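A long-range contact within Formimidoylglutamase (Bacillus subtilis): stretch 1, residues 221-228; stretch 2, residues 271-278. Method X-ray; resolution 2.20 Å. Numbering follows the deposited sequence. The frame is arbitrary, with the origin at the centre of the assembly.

Stretch 1, residues 221-228: GLIPTIKE
Stretch 2, residues 271-278: LEAVKYIA

How do the two stretches lie against each other? Both are helical, residues 222-228 and 271-278, running in roughly the same direction at a signed crossing angle of -29°, their axes 10.0 Å apart at closest. The register is set by Ile223 and Ala273, whose CA atoms are 6.0 Å apart. Gly221, at the N-cap with phi/psi 93/139, accepts from Thr225 N (2.9 Å to Gly221 O) and Thr225 OG1 (2.8 Å to Gly221 O).

What fills the space between them? Apolar side chains do, around Ala273, whose small CB points toward the first helix and lets neighbours close in. Leu222 (t, p) brings CD2 to 3.5 Å from Ala273 CB. Ile223 (m, m) leaves its backbone sideways, yet its CD1 reaches 3.6 Å from Ala273 CA. Ile226 (m, t) places CD1 4.0 Å from Ala273 CB and 3.8 Å from CD1 of Ile277 (m, t).

How does the tyrosine take part? Tyr276 (chi1 t, chi2 69°) points toward the first helix and has the largest covered area. Its CB lies 4.0 Å from Ile223 CD1, and Ile226 CG2 meets the ring edge, 4.1 Å from Tyr276 CE2. Farther out, the aliphatic part of extended Lys227 (m, t, t, t) packs with CG 3.1 Å from Tyr276 OH.

Do polar bonds join the helices? None does; packing buries 361 Å² in all.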

# COMPACT_ATOMS: atom_id res chain seq x y z
N GLY D 221 -36.71 -5.93 -7.67
CA GLY D 221 -35.80 -7.06 -7.62
C GLY D 221 -35.16 -7.31 -8.97
O GLY D 221 -35.83 -7.23 -10.00
N LEU D 222 -33.86 -7.61 -8.98
CA LEU D 222 -33.15 -7.79 -10.25
C LEU D 222 -33.73 -8.89 -11.16
O LEU D 222 -34.02 -8.66 -12.33
CB LEU D 222 -31.64 -7.99 -10.02
CG LEU D 222 -30.82 -8.08 -11.31
CD1 LEU D 222 -31.16 -6.94 -12.27
CD2 LEU D 222 -29.32 -8.12 -11.02
N ILE D 223 -33.89 -10.10 -10.63
CA ILE D 223 -34.38 -11.20 -11.46
C ILE D 223 -35.81 -10.96 -11.97
O ILE D 223 -36.09 -11.18 -13.15
CB ILE D 223 -34.28 -12.57 -10.77
CG1 ILE D 223 -32.83 -12.89 -10.39
CG2 ILE D 223 -34.85 -13.64 -11.69
CD1 ILE D 223 -32.00 -13.35 -11.55
N PRO D 224 -36.73 -10.54 -11.09
CA PRO D 224 -38.06 -10.16 -11.61
C PRO D 224 -38.00 -9.03 -12.64
O PRO D 224 -38.72 -9.05 -13.63
CB PRO D 224 -38.81 -9.72 -10.35
CG PRO D 224 -38.17 -10.48 -9.25
CD PRO D 224 -36.70 -10.52 -9.62
N THR D 225 -37.12 -8.06 -12.43
CA THR D 225 -36.99 -6.97 -13.40
C THR D 225 -36.63 -7.51 -14.78
O THR D 225 -37.16 -7.06 -15.79
CB THR D 225 -35.93 -5.94 -12.97
OG1 THR D 225 -36.40 -5.23 -11.82
CG2 THR D 225 -35.70 -4.95 -14.10
N ILE D 226 -35.73 -8.49 -14.82
CA ILE D 226 -35.31 -9.10 -16.08
C ILE D 226 -36.40 -9.96 -16.73
O ILE D 226 -36.55 -9.96 -17.96
CB ILE D 226 -34.04 -9.94 -15.88
CG1 ILE D 226 -32.86 -9.05 -15.50
CG2 ILE D 226 -33.70 -10.72 -17.14
CD1 ILE D 226 -31.59 -9.83 -15.27
N LYS D 227 -37.16 -10.69 -15.92
CA LYS D 227 -38.25 -11.50 -16.46
C LYS D 227 -39.30 -10.60 -17.10
O LYS D 227 -39.90 -10.94 -18.11
CB LYS D 227 -38.88 -12.37 -15.37
CG LYS D 227 -38.06 -13.58 -15.01
CD LYS D 227 -38.46 -14.14 -13.67
CE LYS D 227 -37.76 -15.46 -13.39
NZ LYS D 227 -38.26 -16.09 -12.13
N GLU D 228 -39.49 -9.43 -16.50
CA GLU D 228 -40.46 -8.47 -16.98
C GLU D 228 -40.08 -7.91 -18.35
O GLU D 228 -40.94 -7.66 -19.18
CB GLU D 228 -40.60 -7.34 -15.95
CG GLU D 228 -41.87 -6.51 -16.07
CD GLU D 228 -42.24 -5.80 -14.77
OE1 GLU D 228 -42.73 -4.66 -14.83
OE2 GLU D 228 -42.04 -6.39 -13.68
N LEU D 271 -24.31 -12.28 -9.94
CA LEU D 271 -23.98 -13.65 -10.36
C LEU D 271 -25.28 -14.39 -10.71
O LEU D 271 -25.34 -15.10 -11.71
CB LEU D 271 -23.19 -14.39 -9.29
CG LEU D 271 -21.81 -13.82 -8.91
CD1 LEU D 271 -21.19 -14.61 -7.76
CD2 LEU D 271 -20.88 -13.83 -10.10
N GLU D 272 -26.31 -14.21 -9.89
CA GLU D 272 -27.57 -14.92 -10.09
C GLU D 272 -28.20 -14.47 -11.40
O GLU D 272 -28.72 -15.28 -12.16
CB GLU D 272 -28.52 -14.67 -8.92
CG GLU D 272 -29.52 -15.78 -8.65
CD GLU D 272 -28.85 -17.12 -8.35
OE1 GLU D 272 -29.49 -18.17 -8.57
OE2 GLU D 272 -27.68 -17.13 -7.90
N ALA D 273 -28.13 -13.17 -11.68
CA ALA D 273 -28.73 -12.60 -12.89
C ALA D 273 -28.04 -13.10 -14.15
O ALA D 273 -28.69 -13.51 -15.11
CB ALA D 273 -28.72 -11.07 -12.83
N VAL D 274 -26.71 -13.04 -14.15
CA VAL D 274 -25.93 -13.63 -15.23
C VAL D 274 -26.26 -15.14 -15.45
O VAL D 274 -26.41 -15.58 -16.60
CB VAL D 274 -24.43 -13.45 -14.96
CG1 VAL D 274 -23.60 -14.21 -15.98
CG2 VAL D 274 -24.08 -11.96 -14.97
N LYS D 275 -26.37 -15.92 -14.38
CA LYS D 275 -26.71 -17.34 -14.56
C LYS D 275 -28.09 -17.51 -15.21
O LYS D 275 -28.26 -18.28 -16.14
CB LYS D 275 -26.61 -18.14 -13.25
CG LYS D 275 -27.26 -19.54 -13.39
CD LYS D 275 -27.12 -20.44 -12.16
CE LYS D 275 -27.42 -19.71 -10.83
NZ LYS D 275 -26.21 -19.05 -10.20
N TYR D 276 -29.07 -16.75 -14.74
CA TYR D 276 -30.38 -16.71 -15.36
C TYR D 276 -30.32 -16.42 -16.86
O TYR D 276 -30.78 -17.23 -17.67
CB TYR D 276 -31.29 -15.68 -14.67
CG TYR D 276 -32.70 -15.69 -15.20
CD1 TYR D 276 -33.54 -16.77 -14.97
CD2 TYR D 276 -33.19 -14.63 -15.94
CE1 TYR D 276 -34.84 -16.79 -15.47
CE2 TYR D 276 -34.48 -14.64 -16.45
CZ TYR D 276 -35.30 -15.72 -16.20
OH TYR D 276 -36.58 -15.72 -16.69
N ILE D 277 -29.79 -15.26 -17.24
CA ILE D 277 -29.71 -14.88 -18.65
C ILE D 277 -28.96 -15.92 -19.49
O ILE D 277 -29.35 -16.24 -20.62
CB ILE D 277 -29.04 -13.52 -18.83
CG1 ILE D 277 -29.95 -12.41 -18.30
CG2 ILE D 277 -28.70 -13.29 -20.29
CD1 ILE D 277 -29.22 -11.11 -17.97
N ALA D 278 -27.89 -16.46 -18.93
CA ALA D 278 -27.04 -17.42 -19.63
C ALA D 278 -27.78 -18.69 -20.05
O ALA D 278 -27.32 -19.41 -20.95
CB ALA D 278 -25.83 -17.76 -18.79